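Local coordinates for protein NAD nucleotidase (PDB 3ZTV) that degrades NAD to adenosine and nicotinamide riboside in the periplasm, acting as a 5'-nucleotidase and NAD(P) pyrophosphatase of broad specificity, at residues Lys9-Ile15 against Leu274-Pro280; Ala371-Pro375 against Ser462-Tyr468; Ser385-Ile391 against Gln407-Val412. Residues are numbered along the deposited sequence.

Interaction 1: residues Lys9-Ile15 against Leu274-Pro280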
loop_
_atom_site.group_PDB
_atom_site.type_symbol
_atom_site.label_atom_id
_atom_site.label_comp_id
_atom_site.label_asym_id
_atom_site.label_seq_id
_atom_site.Cartn_x
_atom_site.Cartn_y
_atom_site.Cartn_z
ATOM N N LYS A 9 -33.991 3.388 9.025
ATOM C CA LYS A 9 -34.512 3.576 10.373
ATOM C C LYS A 9 -33.353 3.515 11.364
ATOM O O LYS A 9 -32.313 2.925 11.072
ATOM C CB LYS A 9 -35.525 2.476 10.700
ATOM C CG LYS A 9 -36.298 2.686 11.988
ATOM C CD LYS A 9 -37.503 3.586 11.767
ATOM C CE LYS A 9 -38.208 3.901 13.077
ATOM N NZ LYS A 9 -39.389 4.784 12.864
ATOM N N ALA A 10 -33.530 4.135 12.525
ATOM C CA ALA A 10 -32.557 4.024 13.608
ATOM C C ALA A 10 -32.594 2.609 14.182
ATOM O O ALA A 10 -33.659 2.000 14.275
ATOM C CB ALA A 10 -32.860 5.035 14.695
ATOM N N VAL A 11 -31.434 2.079 14.559
ATOM C CA VAL A 11 -31.384 0.772 15.221
ATOM C C VAL A 11 -30.326 0.736 16.306
ATOM O O VAL A 11 -29.375 1.514 16.284
ATOM C CB VAL A 11 -31.099 -0.387 14.234
ATOM C CG1 VAL A 11 -32.225 -0.529 13.229
ATOM C CG2 VAL A 11 -29.764 -0.187 13.538
ATOM N N GLU A 12 -30.481 -0.187 17.250
ATOM C CA GLU A 12 -29.478 -0.343 18.299
ATOM C C GLU A 12 -28.832 -1.729 18.268
ATOM O O GLU A 12 -29.446 -2.712 17.848
ATOM C CB GLU A 12 -30.056 -0.032 19.681
ATOM C CG GLU A 12 -28.982 0.235 20.732
ATOM C CD GLU A 12 -29.522 0.850 22.005
ATOM O OE1 GLU A 12 -30.602 1.484 21.968
ATOM O OE2 GLU A 12 -28.858 0.697 23.053
ATOM N N LEU A 13 -27.569 -1.770 18.677
ATOM C CA LEU A 13 -26.758 -2.983 18.683
ATOM C C LEU A 13 -26.112 -3.140 20.050
ATOM O O LEU A 13 -25.710 -2.148 20.657
ATOM C CB LEU A 13 -25.640 -2.856 17.645
ATOM C CG LEU A 13 -25.651 -3.539 16.277
ATOM C CD1 LEU A 13 -24.292 -3.315 15.633
ATOM C CD2 LEU A 13 -25.923 -5.025 16.399
ATOM N N SER A 14 -25.975 -4.384 20.509
ATOM C CA SER A 14 -25.292 -4.659 21.771
ATOM C C SER A 14 -24.035 -5.492 21.499
ATOM O O SER A 14 -24.101 -6.714 21.388
ATOM C CB SER A 14 -26.228 -5.374 22.752
ATOM O OG SER A 14 -27.332 -4.529 23.044
ATOM N N ILE A 15 -22.897 -4.819 21.370
ATOM C CA ILE A 15 -21.641 -5.497 21.056
ATOM C C ILE A 15 -21.029 -6.105 22.324
ATOM O O ILE A 15 -20.873 -5.433 23.335
ATOM C CB ILE A 15 -20.659 -4.533 20.375
ATOM C CG1 ILE A 15 -21.326 -3.906 19.140
ATOM C CG2 ILE A 15 -19.363 -5.248 20.016
ATOM C CD1 ILE A 15 -20.484 -2.865 18.463
ATOM N N LEU A 274 -20.572 -2.927 24.838
ATOM C CA LEU A 274 -20.785 -1.598 24.261
ATOM C C LEU A 274 -22.146 -1.542 23.583
ATOM O O LEU A 274 -22.376 -2.213 22.580
ATOM C CB LEU A 274 -19.669 -1.229 23.259
ATOM C CG LEU A 274 -19.655 0.238 22.809
ATOM C CD1 LEU A 274 -19.128 1.094 23.946
ATOM C CD2 LEU A 274 -18.814 0.445 21.551
ATOM N N GLY A 275 -23.040 -0.727 24.133
ATOM C CA GLY A 275 -24.333 -0.479 23.520
ATOM C C GLY A 275 -24.217 0.686 22.562
ATOM O O GLY A 275 -23.709 1.757 22.918
ATOM N N VAL A 276 -24.674 0.462 21.334
ATOM C CA VAL A 276 -24.552 1.452 20.268
ATOM C C VAL A 276 -25.892 1.730 19.613
ATOM O O VAL A 276 -26.578 0.805 19.176
ATOM C CB VAL A 276 -23.583 0.981 19.166
ATOM C CG1 VAL A 276 -23.470 2.047 18.070
ATOM C CG2 VAL A 276 -22.214 0.649 19.752
ATOM N N LYS A 277 -26.262 3.006 19.537
ATOM C CA LYS A 277 -27.428 3.406 18.763
ATOM C C LYS A 277 -26.956 4.051 17.464
ATOM O O LYS A 277 -26.051 4.884 17.464
ATOM C CB LYS A 277 -28.322 4.367 19.547
ATOM C CG LYS A 277 -29.546 4.816 18.747
ATOM C CD LYS A 277 -30.515 5.650 19.568
ATOM C CE LYS A 277 -31.711 6.062 18.715
ATOM N NZ LYS A 277 -32.776 6.735 19.510
ATOM N N PHE A 278 -27.558 3.642 16.356
ATOM C CA PHE A 278 -27.256 4.233 15.057
ATOM C C PHE A 278 -28.424 5.099 14.601
ATOM O O PHE A 278 -29.577 4.668 14.649
ATOM C CB PHE A 278 -27.006 3.142 14.013
ATOM C CG PHE A 278 -25.763 2.317 14.254
ATOM C CD1 PHE A 278 -24.533 2.732 13.762
ATOM C CD2 PHE A 278 -25.832 1.113 14.934
ATOM C CE1 PHE A 278 -23.394 1.970 13.962
ATOM C CE2 PHE A 278 -24.691 0.348 15.141
ATOM C CZ PHE A 278 -23.468 0.783 14.647
ATOM N N SER A 279 -28.120 6.312 14.154
ATOM C CA SER A 279 -29.125 7.166 13.532
ATOM C C SER A 279 -29.526 6.566 12.185
ATOM O O SER A 279 -28.851 5.665 11.680
ATOM C CB SER A 279 -28.559 8.568 13.325
ATOM O OG SER A 279 -27.602 8.562 12.275
ATOM N N PRO A 280 -30.632 7.052 11.589
ATOM C CA PRO A 280 -31.004 6.520 10.271
ATOM C C PRO A 280 -29.863 6.643 9.255
ATOM O O PRO A 280 -29.701 5.765 8.395
ATOM C CB PRO A 280 -32.185 7.408 9.864
ATOM C CG PRO A 280 -32.805 7.806 11.183
ATOM C CD PRO A 280 -31.627 8.014 12.104
HETATM O O HOH W 1 -29.751 3.019 11.416
#
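Two neighbouring antiparallel strands of the mixed sheet in the metallophosphoesterase part of the chain meet here: the first strand, entered at Val11, and strand 270-278, which pairs with it although Ile15 and Leu274 are 259 residues apart. The axes of 11-15 and 274-278 approach to 4.7 Å, their directions 162° apart. Hydrogen-bonded pairs Val11-Phe278, Leu13-Val276 and Ile15-Leu274 alternate with non-hydrogen-bonded pairs Glu12-Lys277 and Ser14-Gly275, giving six backbone hydrogen bonds; Leu13 N to Val276 O is 2.8 Å and Val276 N to Leu13 O 2.9 Å. One face is apolar, with Val11, Leu13, Ile15, Leu274, Val276 and Phe278; it packs partly against strand 151-159, where Leu13 touches Ile153. Leu13 CD1 meets the Phe278 ring edge at CE2, 3.7 Å away. The other face is more polar: Glu12 OE2 is hydrogen-bonded to Thr287 OG1 and Ser14 OG to Lys61 O. Past Val11-Phe278 regular pairing ends, yet the chains stay close: a water donates to both Lys9 O (2.6 Å) and Ser279 O (2.8 Å).

Interaction 2: residues Ala371-Pro375 against Ser462-Tyr468. With ADN (adenosine), chain D.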
loop_
_atom_site.group_PDB
_atom_site.type_symbol
_atom_site.label_atom_id
_atom_site.label_comp_id
_atom_site.label_asym_id
_atom_site.label_seq_id
_atom_site.Cartn_x
_atom_site.Cartn_y
_atom_site.Cartn_z
ATOM N N ALA A 371 25.587 -22.201 40.515
ATOM C CA ALA A 371 27.005 -22.536 40.560
ATOM C C ALA A 371 27.725 -22.224 39.249
ATOM O O ALA A 371 28.920 -21.920 39.242
ATOM C CB ALA A 371 27.190 -24.005 40.927
ATOM N N ASN A 372 26.995 -22.298 38.140
ATOM C CA ASN A 372 27.614 -22.181 36.821
ATOM C C ASN A 372 27.336 -20.866 36.100
ATOM O O ASN A 372 27.589 -20.755 34.904
ATOM C CB ASN A 372 27.210 -23.361 35.935
ATOM C CG ASN A 372 27.695 -24.690 36.482
ATOM O OD1 ASN A 372 28.886 -25.003 36.416
ATOM N ND2 ASN A 372 26.773 -25.485 37.018
ATOM N N ARG A 373 26.841 -19.872 36.830
ATOM C CA ARG A 373 26.441 -18.609 36.210
ATOM C C ARG A 373 27.576 -17.910 35.475
ATOM O O ARG A 373 27.371 -17.365 34.388
ATOM C CB ARG A 373 25.828 -17.664 37.241
ATOM C CG ARG A 373 24.424 -18.053 37.660
ATOM C CD ARG A 373 23.957 -17.208 38.827
ATOM N NE ARG A 373 22.567 -17.477 39.177
ATOM C CZ ARG A 373 21.930 -16.877 40.176
ATOM N NH1 ARG A 373 22.562 -15.974 40.912
ATOM N NH2 ARG A 373 20.664 -17.176 40.438
ATOM N N ILE A 374 28.766 -17.922 36.069
ATOM C CA ILE A 374 29.929 -17.250 35.492
ATOM C C ILE A 374 31.025 -18.267 35.187
ATOM O O ILE A 374 31.401 -19.057 36.055
ATOM C CB ILE A 374 30.475 -16.176 36.441
ATOM C CG1 ILE A 374 29.378 -15.163 36.783
ATOM C CG2 ILE A 374 31.677 -15.479 35.821
ATOM C CD1 ILE A 374 29.780 -14.152 37.831
ATOM N N PRO A 375 31.542 -18.262 33.948
ATOM C CA PRO A 375 32.562 -19.252 33.590
ATOM C C PRO A 375 33.854 -19.023 34.357
ATOM O O PRO A 375 34.167 -17.881 34.698
ATOM C CB PRO A 375 32.802 -18.994 32.098
ATOM C CG PRO A 375 31.611 -18.198 31.636
ATOM C CD PRO A 375 31.201 -17.383 32.815
ATOM N N SER A 462 23.395 -9.203 41.255
ATOM C CA SER A 462 23.265 -10.655 41.211
ATOM C C SER A 462 24.054 -11.289 40.070
ATOM O O SER A 462 24.030 -10.798 38.942
ATOM C CB SER A 462 21.784 -11.035 41.085
ATOM O OG SER A 462 21.612 -12.396 40.726
ATOM N N THR A 463 24.733 -12.394 40.365
ATOM C CA THR A 463 25.476 -13.127 39.344
ATOM C C THR A 463 24.543 -13.654 38.261
ATOM O O THR A 463 24.991 -14.018 37.172
ATOM C CB THR A 463 26.251 -14.310 39.950
ATOM O OG1 THR A 463 25.352 -15.126 40.710
ATOM C CG2 THR A 463 27.373 -13.812 40.850
ATOM N N GLY A 464 23.248 -13.693 38.557
ATOM C CA GLY A 464 22.267 -14.176 37.600
ATOM C C GLY A 464 22.135 -13.310 36.358
ATOM O O GLY A 464 21.497 -13.712 35.384
ATOM N N ALA A 465 22.728 -12.119 36.386
ATOM C CA ALA A 465 22.687 -11.223 35.229
ATOM C C ALA A 465 23.625 -11.651 34.098
ATOM O O ALA A 465 23.509 -11.158 32.975
ATOM C CB ALA A 465 23.004 -9.794 35.652
ATOM N N PHE A 466 24.560 -12.550 34.377
ATOM C CA PHE A 466 25.600 -12.845 33.396
ATOM C C PHE A 466 24.988 -13.338 32.082
ATOM O O PHE A 466 24.196 -14.277 32.085
ATOM C CB PHE A 466 26.617 -13.847 33.941
ATOM C CG PHE A 466 27.912 -13.830 33.190
ATOM C CD1 PHE A 466 28.067 -14.576 32.033
ATOM C CD2 PHE A 466 28.964 -13.036 33.628
ATOM C CE1 PHE A 466 29.257 -14.545 31.326
ATOM C CE2 PHE A 466 30.156 -12.999 32.923
ATOM C CZ PHE A 466 30.298 -13.760 31.769
ATOM N N PRO A 467 25.359 -12.709 30.946
ATOM C CA PRO A 467 24.678 -12.957 29.671
ATOM C C PRO A 467 25.303 -14.047 28.804
ATOM O O PRO A 467 26.529 -14.150 28.704
ATOM C CB PRO A 467 24.809 -11.610 28.961
ATOM C CG PRO A 467 26.159 -11.121 29.394
ATOM C CD PRO A 467 26.309 -11.583 30.841
ATOM N N TYR A 468 24.448 -14.848 28.183
ATOM C CA TYR A 468 24.863 -15.829 27.183
ATOM C C TYR A 468 23.928 -15.673 25.997
ATOM O O TYR A 468 22.754 -15.332 26.172
ATOM C CB TYR A 468 24.756 -17.258 27.722
ATOM C CG TYR A 468 25.676 -17.576 28.884
ATOM C CD1 TYR A 468 25.367 -17.167 30.179
ATOM C CD2 TYR A 468 26.849 -18.297 28.688
ATOM C CE1 TYR A 468 26.204 -17.466 31.244
ATOM C CE2 TYR A 468 27.693 -18.597 29.752
ATOM C CZ TYR A 468 27.366 -18.179 31.026
ATOM O OH TYR A 468 28.190 -18.473 32.098
HETATM O "O5'" ADN D . 17.120 -14.740 42.446
HETATM C "C5'" ADN D . 17.048 -13.532 41.686
HETATM C "C4'" ADN D . 17.677 -13.775 40.319
HETATM O "O4'" ADN D . 16.872 -14.681 39.559
HETATM C "C3'" ADN D . 17.789 -12.514 39.485
HETATM O "O3'" ADN D . 19.038 -11.853 39.708
HETATM C "C2'" ADN D . 17.680 -13.031 38.064
HETATM O "O2'" ADN D . 18.965 -13.410 37.555
HETATM C "C1'" ADN D . 16.830 -14.281 38.189
HETATM N N9 ADN D . 15.435 -13.965 37.812
HETATM C C8 ADN D . 14.436 -13.566 38.625
HETATM N N7 ADN D . 13.288 -13.371 37.919
HETATM C C5 ADN D . 13.556 -13.646 36.622
HETATM C C6 ADN D . 12.817 -13.657 35.339
HETATM N N6 ADN D . 11.511 -13.317 35.258
HETATM N N1 ADN D . 13.494 -14.017 34.231
HETATM C C2 ADN D . 14.794 -14.364 34.262
HETATM N N3 ADN D . 15.524 -14.377 35.386
HETATM C C4 ADN D . 14.968 -14.041 36.570
#
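The ribose side of the adenosine pocket in the C-terminal domain is bordered by this contact between the loop 371-375 and 462-468, a 3-10 turn (463-465) running into strand 467-470. Ser462 OG donates to ADN O3' at 2.8 Å and accepts from Gly464 N at 3.0 Å, an ST turn that holds the hydroxyl beside the sugar. Gly464 lies so close to the ligand that a CB there would clash with ADN O2'. Arg373, a substrate-binding residue in a nearly identical protein, stretches its side chain (chi2 and chi3 both t) across this turn: NH1 donates to Thr463 OG1 at 2.9 Å, near the guanidinium plane, while Gly464 CA lies over one guanidinium face. The main chain of Arg373 is held separately, its O accepting from Tyr468 OH at 2.7 Å; the same hydroxyl is also hydrogen-bonded to Ser385 N. Away from the ligand the contact turns apolar. Ile374 CG1 reaches Phe466 CD2 at 3.8 Å, and Pro375 CD sits 4.2 Å from the centroid of the Phe466 ring in an off-centre CH-pi contact. Phe569, edge-to-face with Phe466, and helix 443-460 extend this cluster. The guanidinium thus meets the ribose-binding turn directly, while Ile374 and Pro375 pack on Phe466, an arrangement consistent with the substrate site of the 5'-nucleotidase family, whose C-terminal domain supplies the nucleoside pocket.

Interaction 3: residues Ser385-Ile391 against Gln407-Val412. With ADN (adenosine), chain D.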
loop_
_atom_site.group_PDB
_atom_site.type_symbol
_atom_site.label_atom_id
_atom_site.label_comp_id
_atom_site.label_asym_id
_atom_site.label_seq_id
_atom_site.Cartn_x
_atom_site.Cartn_y
_atom_site.Cartn_z
ATOM N N SER A 385 27.562 -21.355 32.107
ATOM C CA SER A 385 26.193 -21.834 31.993
ATOM C C SER A 385 25.808 -22.221 30.562
ATOM O O SER A 385 25.129 -21.463 29.862
ATOM C CB SER A 385 25.219 -20.781 32.529
ATOM O OG SER A 385 23.939 -21.353 32.722
ATOM N N ILE A 386 26.229 -23.405 30.131
ATOM C CA ILE A 386 25.869 -23.909 28.811
ATOM C C ILE A 386 24.349 -24.031 28.687
ATOM O O ILE A 386 23.783 -23.823 27.611
ATOM C CB ILE A 386 26.543 -25.273 28.508
ATOM C CG1 ILE A 386 28.070 -25.128 28.534
ATOM C CG2 ILE A 386 26.098 -25.794 27.153
ATOM C CD1 ILE A 386 28.824 -26.441 28.333
ATOM N N ALA A 387 23.687 -24.349 29.795
ATOM C CA ALA A 387 22.229 -24.427 29.803
ATOM C C ALA A 387 21.588 -23.097 29.397
ATOM O O ALA A 387 20.554 -23.089 28.733
ATOM C CB ALA A 387 21.712 -24.899 31.164
ATOM N N THR A 388 22.211 -21.983 29.771
ATOM C CA THR A 388 21.707 -20.670 29.364
ATOM C C THR A 388 21.858 -20.456 27.856
ATOM O O THR A 388 20.957 -19.914 27.206
ATOM C CB THR A 388 22.377 -19.529 30.146
ATOM O OG1 THR A 388 22.146 -19.721 31.547
ATOM C CG2 THR A 388 21.800 -18.185 29.726
ATOM N N ARG A 389 22.989 -20.881 27.292
ATOM C CA ARG A 389 23.152 -20.858 25.837
ATOM C C ARG A 389 22.040 -21.670 25.166
ATOM O O ARG A 389 21.459 -21.237 24.170
ATOM C CB ARG A 389 24.544 -21.359 25.423
ATOM C CG ARG A 389 24.831 -21.301 23.926
ATOM C CD ARG A 389 24.564 -22.633 23.252
ATOM N NE ARG A 389 24.718 -22.578 21.798
ATOM C CZ ARG A 389 25.766 -23.049 21.126
ATOM N NH1 ARG A 389 26.784 -23.609 21.766
ATOM N NH2 ARG A 389 25.794 -22.956 19.805
ATOM N N PHE A 390 21.734 -22.839 25.717
ATOM C CA PHE A 390 20.633 -23.655 25.221
ATOM C C PHE A 390 19.313 -22.870 25.206
ATOM O O PHE A 390 18.596 -22.850 24.201
ATOM C CB PHE A 390 20.497 -24.901 26.097
ATOM C CG PHE A 390 19.564 -25.937 25.547
ATOM C CD1 PHE A 390 19.135 -25.882 24.236
ATOM C CD2 PHE A 390 19.131 -26.984 26.346
ATOM C CE1 PHE A 390 18.281 -26.836 23.735
ATOM C CE2 PHE A 390 18.275 -27.943 25.850
ATOM C CZ PHE A 390 17.849 -27.871 24.539
ATOM N N ILE A 391 18.985 -22.235 26.326
ATOM C CA ILE A 391 17.753 -21.461 26.391
ATOM C C ILE A 391 17.773 -20.337 25.353
ATOM O O ILE A 391 16.770 -20.084 24.679
ATOM C CB ILE A 391 17.481 -20.917 27.811
ATOM C CG1 ILE A 391 17.305 -22.080 28.794
ATOM C CG2 ILE A 391 16.244 -20.028 27.804
ATOM C CD1 ILE A 391 16.276 -23.076 28.364
ATOM N N GLN A 407 20.221 -14.192 26.839
ATOM C CA GLN A 407 19.512 -14.720 28.013
ATOM C C GLN A 407 20.407 -14.575 29.241
ATOM O O GLN A 407 21.618 -14.796 29.168
ATOM C CB GLN A 407 19.127 -16.195 27.792
ATOM C CG GLN A 407 18.481 -16.901 28.994
ATOM C CD GLN A 407 17.050 -16.452 29.276
ATOM O OE1 GLN A 407 16.488 -15.625 28.571
ATOM N NE2 GLN A 407 16.459 -17.013 30.324
ATOM N N ASN A 408 19.819 -14.196 30.371
ATOM C CA ASN A 408 20.567 -14.080 31.625
ATOM C C ASN A 408 20.675 -15.429 32.345
ATOM O O ASN A 408 19.707 -16.189 32.401
ATOM C CB ASN A 408 19.922 -13.036 32.547
ATOM C CG ASN A 408 18.523 -13.428 32.988
ATOM O OD1 ASN A 408 17.640 -13.669 32.164
ATOM N ND2 ASN A 408 18.322 -13.510 34.299
ATOM N N ALA A 409 21.851 -15.716 32.904
ATOM C CA ALA A 409 22.130 -17.002 33.551
ATOM C C ALA A 409 21.194 -17.325 34.720
ATOM O O ALA A 409 20.947 -18.491 35.015
ATOM C CB ALA A 409 23.592 -17.063 34.008
ATOM N N GLY A 410 20.683 -16.297 35.384
ATOM C CA GLY A 410 19.779 -16.496 36.504
ATOM C C GLY A 410 18.421 -17.026 36.084
ATOM O O GLY A 410 17.609 -17.414 36.927
ATOM N N GLY A 411 18.168 -17.041 34.780
ATOM C CA GLY A 411 16.901 -17.518 34.257
ATOM C C GLY A 411 16.879 -19.024 34.090
ATOM O O GLY A 411 15.882 -19.594 33.645
ATOM N N VAL A 412 17.992 -19.671 34.435
ATOM C CA VAL A 412 18.106 -21.125 34.362
ATOM C C VAL A 412 18.574 -21.662 35.722
ATOM O O VAL A 412 19.669 -21.338 36.188
ATOM C CB VAL A 412 19.047 -21.563 33.209
ATOM C CG1 VAL A 412 18.782 -20.717 31.968
ATOM C CG2 VAL A 412 20.505 -21.450 33.616
HETATM O "O5'" ADN D . 17.120 -14.740 42.446
HETATM C "C5'" ADN D . 17.048 -13.532 41.686
HETATM C "C4'" ADN D . 17.677 -13.775 40.319
HETATM O "O4'" ADN D . 16.872 -14.681 39.559
HETATM C "C3'" ADN D . 17.789 -12.514 39.485
HETATM O "O3'" ADN D . 19.038 -11.853 39.708
HETATM C "C2'" ADN D . 17.680 -13.031 38.064
HETATM O "O2'" ADN D . 18.965 -13.410 37.555
HETATM C "C1'" ADN D . 16.830 -14.281 38.189
HETATM N N9 ADN D . 15.435 -13.965 37.812
HETATM C C8 ADN D . 14.436 -13.566 38.625
HETATM N N7 ADN D . 13.288 -13.371 37.919
HETATM C C5 ADN D . 13.556 -13.646 36.622
HETATM C C6 ADN D . 12.817 -13.657 35.339
HETATM N N6 ADN D . 11.511 -13.317 35.258
HETATM N N1 ADN D . 13.494 -14.017 34.231
HETATM C C2 ADN D . 14.794 -14.364 34.262
HETATM N N3 ADN D . 15.524 -14.377 35.386
HETATM C C4 ADN D . 14.968 -14.041 36.570
HETATM O O HOH W 2 23.152 -20.582 35.139
#
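The start of helix 386-396 packs against the end of strand 404-408 and the 3-10 turn that follows, behind the adenosine pocket. Thr388 is the central side chain: its m rotamer (chi1 -58°) sends OG1 back along the helix to donate to Ser385 OG at 2.7 Å, while CG2 lies 3.6 Å from Gln407 CG. At the N-cap position, Ser385 OG also donates to a water (2.7 Å) that in turn donates to Ala409 O (3.0 Å), a polar bridge across an otherwise largely apolar contact. Val412 lies against Ser385, Thr388 and Ile391, its CG2 3.5 Å from Ser385 OG and 3.2 Å from Thr388 OG1. Ile391, with chi1 and chi2 both m, sets CG1 3.8 Å from Val412 CG1 and CG2 3.9 Å from Gln407 NE2, which the bend of Gln407 at chi2 (72°, p) brings there; Gln407 OE1 accepts from Asn514. The CA-to-CB bond of Asn408 leads away from the helix, and its ND2 donates to ADN N3 at 3.1 Å and weakly to ADN O2' at 3.3 Å, while OD1 accepts from Asn514. At Gly410 a CB would collide with ADN O2'. The helix thus backs the pocket wall, with strand 467-470 paired beside Gln407 and placing Tyr468 against Thr388 and Ala409, and helix 545-555 touching Ile391 through Phe549.

In the fold
Interactions 2 and 3 form one unit around adenosine, their centres 8 Å apart. Strands 467-470 and 404-408 are sheet neighbours, and the two turns meet where Gly464 O lies 2.7 Å from Gly410 N, a probable hydrogen bond. Ser462 of interaction 2 holds the ribose, while Asn408 of interaction 3 is hydrogen-bonded to the base at N3; Asp522 and Asn434 supply further hydrogen bonds to the ligand. Interaction 1 stands apart on the opposite side of the chain's centre, its centre 59 Å from that of interaction 2 and 55 Å from that of interaction 3. It belongs to the metallophosphoesterase part, whose zinc ligands include Asp20, His22, Asp70, Asn102, Asp226 and probably His203, but itself lies away from these sites.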